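Local coordinates for protein aspartate aminotransferase (Giardia lamblia, PDB 3MEB) that probably transfers the amino group of L-aspartate to 2-oxoglutarate, giving oxaloacetate and L-glutamate, with pyridoxal 5'-phosphate as cofactor, at residues 146-158 with 200-214. Numbering follows the deposited sequence.
Sequences AEFYMPSTTWPNH and PEKSIFLFHACAHNP. With SO4 (sulfate ion), chain C.
Three backbone bonds join strand 148-151, from E147 just before it, to strand 204-208 in parallel: I204 N to E147 O (2.8 Å), Y149 N to I204 O, and L206 N to Y149 O, the first and last nearly straight, the middle one bent (149°). Toward the C-terminal ends of the strands, on the way to the cofactor pocket, side chains take over. T154 OG1 meets H208 NE2 at 2.9 Å, in the plane of that imidazole, and also bonds H158 ND1, so one hydroxyl ties two histidines together. H212 NE2 donates to T153 O (2.8 Å), in its own ring plane but well above the carbonyl plane; H212 CD2 lies over the centre of one face of the H208 imidazole, and H212 ND1 bonds S215 OG. W155 NE1 and N213 ND2 (3.0 Å) both donate to O1 of a sulfate, probably from the crystallisation liquor, that R419 and K277 also hold; N213 OD1 is taken by R419. W155 and N213 belong to the pyridoxal phosphate pocket. A water bridges E147 N and S203 OG.

Packing follows the two sheet faces. Y149 and F205 lie side by side in an offset stack, centroids 4.7 Å apart, planes at 18°. On the other face the F148 ring, swung beside its own carbonyl carbon (chi1 -166°), rests on I204 CG2 and L206 CB. L206 CD2 sits 3.7 Å from the centroid of the H158 ring, a CH-pi contact over one face, while W155 CB covers the opposite face and H158 NE2 reaches D241. These are neighbouring strands in the large sheet of the fold-type I aminotransferase: 174-176 flanks 148-151, 237-242 flanks 204-208, and helix 127-142 packs against F148, H158 and I204.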
ATOM      1  N   ALA A 146      -1.617 -11.953  23.831  1.00  7.00           N
ATOM      2  CA  ALA A 146      -3.077 -11.923  23.738  1.00  7.52           C
ATOM      3  C   ALA A 146      -3.600 -12.867  22.669  1.00  7.41           C
ATOM      4  O   ALA A 146      -3.136 -12.846  21.528  1.00  8.01           O
ATOM      5  CB  ALA A 146      -3.593 -10.490  23.463  1.00  7.08           C
ATOM      6  N   GLU A 147      -4.593 -13.667  23.041  1.00  6.64           N
ATOM      7  CA  GLU A 147      -5.249 -14.547  22.091  1.00  7.08           C
ATOM      8  C   GLU A 147      -6.117 -13.726  21.165  1.00  6.08           C
ATOM      9  O   GLU A 147      -6.721 -12.752  21.599  1.00  5.98           O
ATOM     10  CB  GLU A 147      -6.149 -15.555  22.788  1.00  7.04           C
ATOM     11  CG  GLU A 147      -5.540 -16.242  23.974  1.00 11.57           C
ATOM     12  CD  GLU A 147      -4.944 -17.564  23.651  1.00 15.71           C
ATOM     13  OE1 GLU A 147      -4.441 -17.740  22.511  1.00 19.25           O
ATOM     14  OE2 GLU A 147      -4.997 -18.419  24.550  1.00 16.61           O
ATOM     15  N   PHE A 148      -6.162 -14.123  19.893  1.00  5.00           N
ATOM     16  CA  PHE A 148      -6.957 -13.449  18.869  1.00  5.19           C
ATOM     17  C   PHE A 148      -8.084 -14.378  18.422  1.00  4.75           C
ATOM     18  O   PHE A 148      -7.805 -15.521  18.032  1.00  5.25           O
ATOM     19  CB  PHE A 148      -6.076 -13.155  17.675  1.00  5.51           C
ATOM     20  CG  PHE A 148      -6.672 -12.181  16.716  1.00  5.87           C
ATOM     21  CD1 PHE A 148      -7.633 -12.587  15.806  1.00  5.62           C
ATOM     22  CD2 PHE A 148      -6.254 -10.855  16.715  1.00  7.40           C
ATOM     23  CE1 PHE A 148      -8.198 -11.693  14.927  1.00  7.84           C
ATOM     24  CE2 PHE A 148      -6.797  -9.962  15.836  1.00  7.19           C
ATOM     25  CZ  PHE A 148      -7.763 -10.392  14.922  1.00  8.24           C
ATOM     26  N   TYR A 149      -9.323 -13.896  18.456  1.00  3.73           N
ATOM     27  CA  TYR A 149     -10.511 -14.720  18.189  1.00  3.43           C
ATOM     28  C   TYR A 149     -11.260 -14.246  16.932  1.00  4.32           C
ATOM     29  O   TYR A 149     -11.628 -13.077  16.814  1.00  4.80           O
ATOM     30  CB  TYR A 149     -11.475 -14.674  19.391  1.00  3.18           C
ATOM     31  CG  TYR A 149     -11.030 -15.508  20.554  1.00  2.00           C
ATOM     32  CD1 TYR A 149     -11.599 -16.759  20.818  1.00  3.13           C
ATOM     33  CD2 TYR A 149     -10.074 -15.050  21.415  1.00  2.00           C
ATOM     34  CE1 TYR A 149     -11.188 -17.520  21.899  1.00  2.35           C
ATOM     35  CE2 TYR A 149      -9.656 -15.829  22.507  1.00  3.03           C
ATOM     36  CZ  TYR A 149     -10.203 -17.033  22.733  1.00  2.00           C
ATOM     37  OH  TYR A 149      -9.743 -17.751  23.817  1.00  3.68           O
ATOM     38  N   MET A 150     -11.434 -15.137  15.970  1.00  3.70           N
ATOM     39  CA  MET A 150     -12.194 -14.823  14.774  1.00  4.16           C
ATOM     40  C   MET A 150     -13.586 -15.402  14.897  1.00  2.70           C
ATOM     41  O   MET A 150     -13.748 -16.419  15.547  1.00  2.00           O
ATOM     42  CB  MET A 150     -11.565 -15.454  13.555  1.00  4.35           C
ATOM     43  CG  MET A 150     -10.089 -15.228  13.400  1.00  9.59           C
ATOM     44  SD  MET A 150      -9.764 -14.431  11.860  1.00 13.11           S
ATOM     45  CE  MET A 150      -7.959 -14.382  11.882  1.00 11.87           C
ATOM     46  N   PRO A 151     -14.605 -14.775  14.266  1.00  2.00           N
ATOM     47  CA  PRO A 151     -15.872 -15.504  14.161  1.00  2.00           C
ATOM     48  C   PRO A 151     -15.670 -16.802  13.342  1.00  3.06           C
ATOM     49  O   PRO A 151     -14.762 -16.848  12.460  1.00  2.19           O
ATOM     50  CB  PRO A 151     -16.781 -14.519  13.426  1.00  2.12           C
ATOM     51  CG  PRO A 151     -15.815 -13.608  12.679  1.00  2.00           C
ATOM     52  CD  PRO A 151     -14.616 -13.519  13.502  1.00  2.56           C
ATOM     53  N   SER A 152     -16.454 -17.851  13.638  1.00  2.95           N
ATOM     54  CA  SER A 152     -16.245 -19.165  13.008  1.00  4.09           C
ATOM     55  C   SER A 152     -16.481 -19.182  11.479  1.00  4.59           C
ATOM     56  O   SER A 152     -15.997 -20.086  10.776  1.00  3.44           O
ATOM     57  CB  SER A 152     -17.062 -20.261  13.703  1.00  4.56           C
ATOM     58  OG  SER A 152     -18.441 -19.933  13.754  1.00  4.95           O
ATOM     59  N   THR A 153     -17.239 -18.195  10.998  1.00  4.43           N
ATOM     60  CA  THR A 153     -17.330 -17.864   9.592  1.00  5.03           C
ATOM     61  C   THR A 153     -16.921 -16.405   9.469  1.00  3.55           C
ATOM     62  O   THR A 153     -17.390 -15.562  10.239  1.00  2.27           O
ATOM     63  CB  THR A 153     -18.801 -18.059   9.099  1.00  6.29           C
ATOM     64  OG1 THR A 153     -19.089 -19.461   9.116  1.00 10.93           O
ATOM     65  CG2 THR A 153     -19.015 -17.561   7.719  1.00  7.79           C
ATOM     66  N   THR A 154     -16.028 -16.112   8.514  1.00  3.14           N
ATOM     67  CA  THR A 154     -15.468 -14.769   8.331  1.00  3.12           C
ATOM     68  C   THR A 154     -14.920 -14.601   6.920  1.00  4.01           C
ATOM     69  O   THR A 154     -14.924 -15.531   6.116  1.00  3.15           O
ATOM     70  CB  THR A 154     -14.379 -14.490   9.383  1.00  2.89           C
ATOM     71  OG1 THR A 154     -14.204 -13.072   9.536  1.00  2.78           O
ATOM     72  CG2 THR A 154     -13.023 -15.173   9.040  1.00  2.00           C
ATOM     73  N   TRP A 155     -14.451 -13.409   6.602  1.00  5.22           N
ATOM     74  CA  TRP A 155     -13.881 -13.149   5.290  1.00  5.85           C
ATOM     75  C   TRP A 155     -12.589 -13.955   5.125  1.00  6.15           C
ATOM     76  O   TRP A 155     -11.670 -13.795   5.958  1.00  5.15           O
ATOM     77  CB  TRP A 155     -13.536 -11.677   5.221  1.00  6.85           C
ATOM     78  CG  TRP A 155     -13.181 -11.130   3.872  1.00  6.94           C
ATOM     79  CD1 TRP A 155     -13.885 -11.256   2.691  1.00  8.12           C
ATOM     80  CD2 TRP A 155     -12.081 -10.249   3.598  1.00  6.86           C
ATOM     81  NE1 TRP A 155     -13.271 -10.512   1.697  1.00  7.05           N
ATOM     82  CE2 TRP A 155     -12.156  -9.898   2.228  1.00  8.66           C
ATOM     83  CE3 TRP A 155     -11.051  -9.713   4.384  1.00  5.18           C
ATOM     84  CZ2 TRP A 155     -11.215  -9.050   1.622  1.00  8.68           C
ATOM     85  CZ3 TRP A 155     -10.105  -8.858   3.772  1.00  7.46           C
ATOM     86  CH2 TRP A 155     -10.197  -8.552   2.412  1.00  8.96           C
ATOM     87  N   PRO A 156     -12.504 -14.804   4.056  1.00  6.11           N
ATOM     88  CA  PRO A 156     -11.361 -15.689   3.908  1.00  5.53           C
ATOM     89  C   PRO A 156     -10.021 -15.003   4.047  1.00  4.74           C
ATOM     90  O   PRO A 156      -9.104 -15.555   4.672  1.00  4.56           O
ATOM     91  CB  PRO A 156     -11.543 -16.262   2.492  1.00  6.31           C
ATOM     92  CG  PRO A 156     -12.993 -16.354   2.335  1.00  6.90           C
ATOM     93  CD  PRO A 156     -13.563 -15.136   3.076  1.00  6.62           C
ATOM     94  N   ASN A 157      -9.900 -13.785   3.524  1.00  4.23           N
ATOM     95  CA  ASN A 157      -8.602 -13.133   3.560  1.00  3.85           C
ATOM     96  C   ASN A 157      -8.136 -12.782   4.962  1.00  3.34           C
ATOM     97  O   ASN A 157      -6.909 -12.557   5.166  1.00  2.51           O
ATOM     98  CB  ASN A 157      -8.560 -11.881   2.681  1.00  4.02           C
ATOM     99  CG  ASN A 157      -7.129 -11.445   2.368  1.00  5.96           C
ATOM    100  OD1 ASN A 157      -6.211 -12.309   2.270  1.00  3.74           O
ATOM    101  ND2 ASN A 157      -6.930 -10.120   2.159  1.00  4.45           N
ATOM    102  N   HIS A 158      -9.074 -12.717   5.919  1.00  2.00           N
ATOM    103  CA  HIS A 158      -8.702 -12.523   7.298  1.00  2.78           C
ATOM    104  C   HIS A 158      -7.679 -13.587   7.748  1.00  2.00           C
ATOM    105  O   HIS A 158      -6.744 -13.261   8.499  1.00  2.00           O
ATOM    106  CB  HIS A 158      -9.893 -12.584   8.284  1.00  2.00           C
ATOM    107  CG  HIS A 158     -10.772 -11.375   8.311  1.00  6.09           C
ATOM    108  ND1 HIS A 158     -12.093 -11.445   8.717  1.00  4.04           N
ATOM    109  CD2 HIS A 158     -10.534 -10.072   8.032  1.00  7.63           C
ATOM    110  CE1 HIS A 158     -12.631 -10.243   8.649  1.00  8.29           C
ATOM    111  NE2 HIS A 158     -11.702  -9.384   8.270  1.00  5.04           N
ATOM    112  N   PRO A 200      -9.609 -16.184  27.882  1.00  4.64           N
ATOM    113  CA  PRO A 200      -8.818 -15.429  28.884  1.00  4.97           C
ATOM    114  C   PRO A 200      -9.085 -13.925  28.808  1.00  4.99           C
ATOM    115  O   PRO A 200      -9.347 -13.383  27.729  1.00  3.86           O
ATOM    116  CB  PRO A 200      -7.362 -15.705  28.486  1.00  4.95           C
ATOM    117  CG  PRO A 200      -7.394 -16.879  27.546  1.00  5.20           C
ATOM    118  CD  PRO A 200      -8.760 -16.903  26.911  1.00  5.17           C
ATOM    119  N   GLU A 201      -9.006 -13.251  29.942  1.00  5.17           N
ATOM    120  CA  GLU A 201      -9.222 -11.817  29.945  0.50  5.19           C
ATOM    121  C   GLU A 201      -8.211 -11.112  29.040  1.00  5.02           C
ATOM    122  O   GLU A 201      -7.131 -11.642  28.768  1.00  4.25           O
ATOM    123  CB  GLU A 201      -9.207 -11.256  31.370  0.50  5.50           C
ATOM    124  CG  GLU A 201      -7.917 -11.423  32.122  0.50  6.09           C
ATOM    125  CD  GLU A 201      -7.942 -10.670  33.419  0.50  5.63           C
ATOM    126  OE1 GLU A 201      -8.980 -10.734  34.115  0.50  7.70           O
ATOM    127  OE2 GLU A 201      -6.938 -10.013  33.722  0.50  6.80           O
ATOM    128  N   LYS A 202      -8.602  -9.937  28.536  1.00  4.37           N
ATOM    129  CA  LYS A 202      -7.785  -9.129  27.620  1.00  4.60           C
ATOM    130  C   LYS A 202      -7.437  -9.869  26.328  1.00  4.43           C
ATOM    131  O   LYS A 202      -6.346  -9.717  25.774  1.00  2.76           O
ATOM    132  CB  LYS A 202      -6.536  -8.585  28.322  1.00  5.13           C
ATOM    133  CG  LYS A 202      -6.902  -7.881  29.637  1.00  7.43           C
ATOM    134  CD  LYS A 202      -5.675  -7.546  30.476  1.00 10.23           C
ATOM    135  CE  LYS A 202      -6.073  -6.870  31.802  1.00 12.81           C
ATOM    136  NZ  LYS A 202      -4.881  -6.347  32.558  1.00 15.03           N
ATOM    137  N   SER A 203      -8.391 -10.657  25.844  1.00  3.57           N
ATOM    138  CA  SER A 203      -8.260 -11.275  24.534  1.00  3.14           C
ATOM    139  C   SER A 203      -8.770 -10.297  23.459  1.00  3.08           C
ATOM    140  O   SER A 203      -9.434  -9.317  23.786  1.00  2.20           O
ATOM    141  CB  SER A 203      -9.028 -12.596  24.504  1.00  2.84           C
ATOM    142  OG  SER A 203      -8.362 -13.537  25.322  1.00  2.76           O
ATOM    143  N   ILE A 204      -8.458 -10.575  22.193  1.00  2.99           N
ATOM    144  CA  ILE A 204      -8.837  -9.715  21.078  1.00  3.22           C
ATOM    145  C   ILE A 204      -9.928 -10.420  20.265  1.00  4.13           C
ATOM    146  O   ILE A 204      -9.771 -11.601  19.924  1.00  4.62           O
ATOM    147  CB  ILE A 204      -7.627  -9.433  20.160  1.00  3.64           C
ATOM    148  CG1 ILE A 204      -6.471  -8.797  20.932  1.00  3.27           C
ATOM    149  CG2 ILE A 204      -8.021  -8.530  18.972  1.00  2.63           C
ATOM    150  CD1 ILE A 204      -5.082  -9.009  20.286  1.00  4.27           C
ATOM    151  N   PHE A 205     -11.033  -9.731  19.991  1.00  2.71           N
ATOM    152  CA  PHE A 205     -12.120 -10.321  19.216  1.00  3.61           C
ATOM    153  C   PHE A 205     -12.311  -9.533  17.972  1.00  3.58           C
ATOM    154  O   PHE A 205     -12.523  -8.327  18.038  1.00  3.79           O
ATOM    155  CB  PHE A 205     -13.428 -10.392  20.042  1.00  3.14           C
ATOM    156  CG  PHE A 205     -13.375 -11.451  21.094  1.00  3.21           C
ATOM    157  CD1 PHE A 205     -13.825 -12.723  20.841  1.00  2.22           C
ATOM    158  CD2 PHE A 205     -12.742 -11.204  22.305  1.00  6.21           C
ATOM    159  CE1 PHE A 205     -13.698 -13.710  21.797  1.00  2.00           C
ATOM    160  CE2 PHE A 205     -12.628 -12.189  23.262  1.00  4.07           C
ATOM    161  CZ  PHE A 205     -13.113 -13.434  23.001  1.00  5.24           C
ATOM    162  N   LEU A 206     -12.208 -10.214  16.835  1.00  3.17           N
ATOM    163  CA  LEU A 206     -12.498  -9.589  15.551  1.00  3.11           C
ATOM    164  C   LEU A 206     -13.994  -9.650  15.313  1.00  3.02           C
ATOM    165  O   LEU A 206     -14.610 -10.734  15.452  1.00  3.59           O
ATOM    166  CB  LEU A 206     -11.752 -10.331  14.427  1.00  3.03           C
ATOM    167  CG  LEU A 206     -11.808  -9.740  13.025  1.00  4.77           C
ATOM    168  CD1 LEU A 206     -11.113  -8.377  12.907  1.00  4.63           C
ATOM    169  CD2 LEU A 206     -11.167 -10.758  12.063  1.00  2.00           C
ATOM    170  N   PHE A 207     -14.578  -8.488  15.019  1.00  2.00           N
ATOM    171  CA  PHE A 207     -16.011  -8.355  14.788  1.00  2.00           C
ATOM    172  C   PHE A 207     -16.192  -7.658  13.483  1.00  2.00           C
ATOM    173  O   PHE A 207     -15.434  -6.742  13.153  1.00  2.90           O
ATOM    174  CB  PHE A 207     -16.679  -7.443  15.829  1.00  2.00           C
ATOM    175  CG  PHE A 207     -16.782  -8.033  17.190  1.00  2.00           C
ATOM    176  CD1 PHE A 207     -17.540  -9.181  17.412  1.00  2.05           C
ATOM    177  CD2 PHE A 207     -16.128  -7.446  18.259  1.00  2.00           C
ATOM    178  CE1 PHE A 207     -17.614  -9.745  18.714  1.00  2.49           C
ATOM    179  CE2 PHE A 207     -16.214  -7.968  19.532  1.00  2.00           C
ATOM    180  CZ  PHE A 207     -16.953  -9.123  19.764  1.00  2.31           C
ATOM    181  N   HIS A 208     -17.177  -8.070  12.728  1.00  2.28           N
ATOM    182  CA  HIS A 208     -17.661  -7.252  11.609  1.00  2.00           C
ATOM    183  C   HIS A 208     -18.660  -6.238  12.158  1.00  2.52           C
ATOM    184  O   HIS A 208     -19.578  -6.596  12.898  1.00  2.22           O
ATOM    185  CB  HIS A 208     -18.334  -8.137  10.568  1.00  2.04           C
ATOM    186  CG  HIS A 208     -17.442  -9.182   9.988  1.00  2.11           C
ATOM    187  ND1 HIS A 208     -17.374  -9.434   8.638  1.00  2.00           N
ATOM    188  CD2 HIS A 208     -16.638 -10.104  10.582  1.00  5.34           C
ATOM    189  CE1 HIS A 208     -16.540 -10.436   8.418  1.00  5.32           C
ATOM    190  NE2 HIS A 208     -16.091 -10.877   9.583  1.00  3.22           N
ATOM    191  N   ALA A 209     -18.504  -4.972  11.794  1.00  3.22           N
ATOM    192  CA  ALA A 209     -19.329  -3.893  12.350  1.00  3.94           C
ATOM    193  C   ALA A 209     -20.802  -4.031  11.944  1.00  3.95           C
ATOM    194  O   ALA A 209     -21.721  -3.781  12.750  1.00  4.25           O
ATOM    195  CB  ALA A 209     -18.769  -2.533  11.882  1.00  4.15           C
ATOM    196  N   CYS A 210     -21.007  -4.445  10.696  1.00  2.88           N
ATOM    197  CA  CYS A 210     -22.323  -4.696  10.117  1.00  3.12           C
ATOM    198  C   CYS A 210     -22.112  -5.429   8.806  1.00  3.27           C
ATOM    199  O   CYS A 210     -21.015  -5.432   8.315  1.00  2.00           O
ATOM    200  CB  CYS A 210     -23.093  -3.393   9.862  1.00  3.53           C
ATOM    201  SG  CYS A 210     -22.459  -2.214   8.662  1.00  7.23           S
ATOM    202  N   ALA A 211     -23.166  -6.010   8.240  1.00  3.66           N
ATOM    203  CA  ALA A 211     -23.081  -6.733   6.957  1.00  2.66           C
ATOM    204  C   ALA A 211     -21.964  -7.784   6.990  1.00  2.80           C
ATOM    205  O   ALA A 211     -21.108  -7.816   6.129  1.00  2.00           O
ATOM    206  CB  ALA A 211     -22.918  -5.726   5.768  1.00  2.08           C
ATOM    207  N   HIS A 212     -21.993  -8.647   8.004  1.00  3.15           N
ATOM    208  CA  HIS A 212     -21.046  -9.729   8.125  1.00  4.22           C
ATOM    209  C   HIS A 212     -20.878 -10.464   6.783  1.00  4.96           C
ATOM    210  O   HIS A 212     -21.837 -10.789   6.089  1.00  5.01           O
ATOM    211  CB  HIS A 212     -21.487 -10.702   9.193  1.00  4.71           C
ATOM    212  CG  HIS A 212     -20.602 -11.896   9.343  1.00  5.17           C
ATOM    213  ND1 HIS A 212     -20.801 -13.056   8.628  1.00  6.21           N
ATOM    214  CD2 HIS A 212     -19.528 -12.116  10.140  1.00  6.44           C
ATOM    215  CE1 HIS A 212     -19.898 -13.951   8.998  1.00  7.34           C
ATOM    216  NE2 HIS A 212     -19.107 -13.400   9.905  1.00  6.26           N
ATOM    217  N   ASN A 213     -19.622 -10.665   6.425  1.00  4.53           N
ATOM    218  CA  ASN A 213     -19.216 -11.239   5.134  1.00  4.76           C
ATOM    219  C   ASN A 213     -18.531 -12.559   5.489  1.00  4.85           C
ATOM    220  O   ASN A 213     -17.498 -12.520   6.133  1.00  5.40           O
ATOM    221  CB  ASN A 213     -18.264 -10.269   4.490  1.00  4.62           C
ATOM    222  CG  ASN A 213     -17.758 -10.724   3.169  1.00  4.70           C
ATOM    223  OD1 ASN A 213     -17.992 -11.850   2.729  1.00  2.00           O
ATOM    224  ND2 ASN A 213     -17.041  -9.827   2.506  1.00  3.77           N
ATOM    225  N   PRO A 214     -19.081 -13.711   5.051  1.00  4.17           N
ATOM    226  CA  PRO A 214     -20.002 -13.875   3.926  1.00  3.90           C
ATOM    227  C   PRO A 214     -21.486 -14.095   4.225  1.00  3.25           C
ATOM    228  O   PRO A 214     -22.280 -14.137   3.274  1.00  3.44           O
ATOM    229  CB  PRO A 214     -19.443 -15.123   3.262  1.00  3.44           C
ATOM    230  CG  PRO A 214     -19.078 -15.999   4.470  1.00  4.36           C
ATOM    231  CD  PRO A 214     -18.578 -15.024   5.519  1.00  5.61           C
TER
HETATM  232  S   SO4 C 501     -15.180  -9.254  -1.222  1.00 16.77           S
HETATM  233  O1  SO4 C 501     -15.484 -10.114  -0.056  1.00 18.97           O
HETATM  234  O2  SO4 C 501     -15.675  -9.815  -2.471  1.00 15.32           O
HETATM  235  O3  SO4 C 501     -15.744  -7.949  -0.971  1.00 22.22           O
HETATM  236  O4  SO4 C 501     -13.739  -9.143  -1.266  1.00 23.68           O
HETATM  237  O   HOH W   1      -5.577 -13.470  25.684  1.00  5.11           O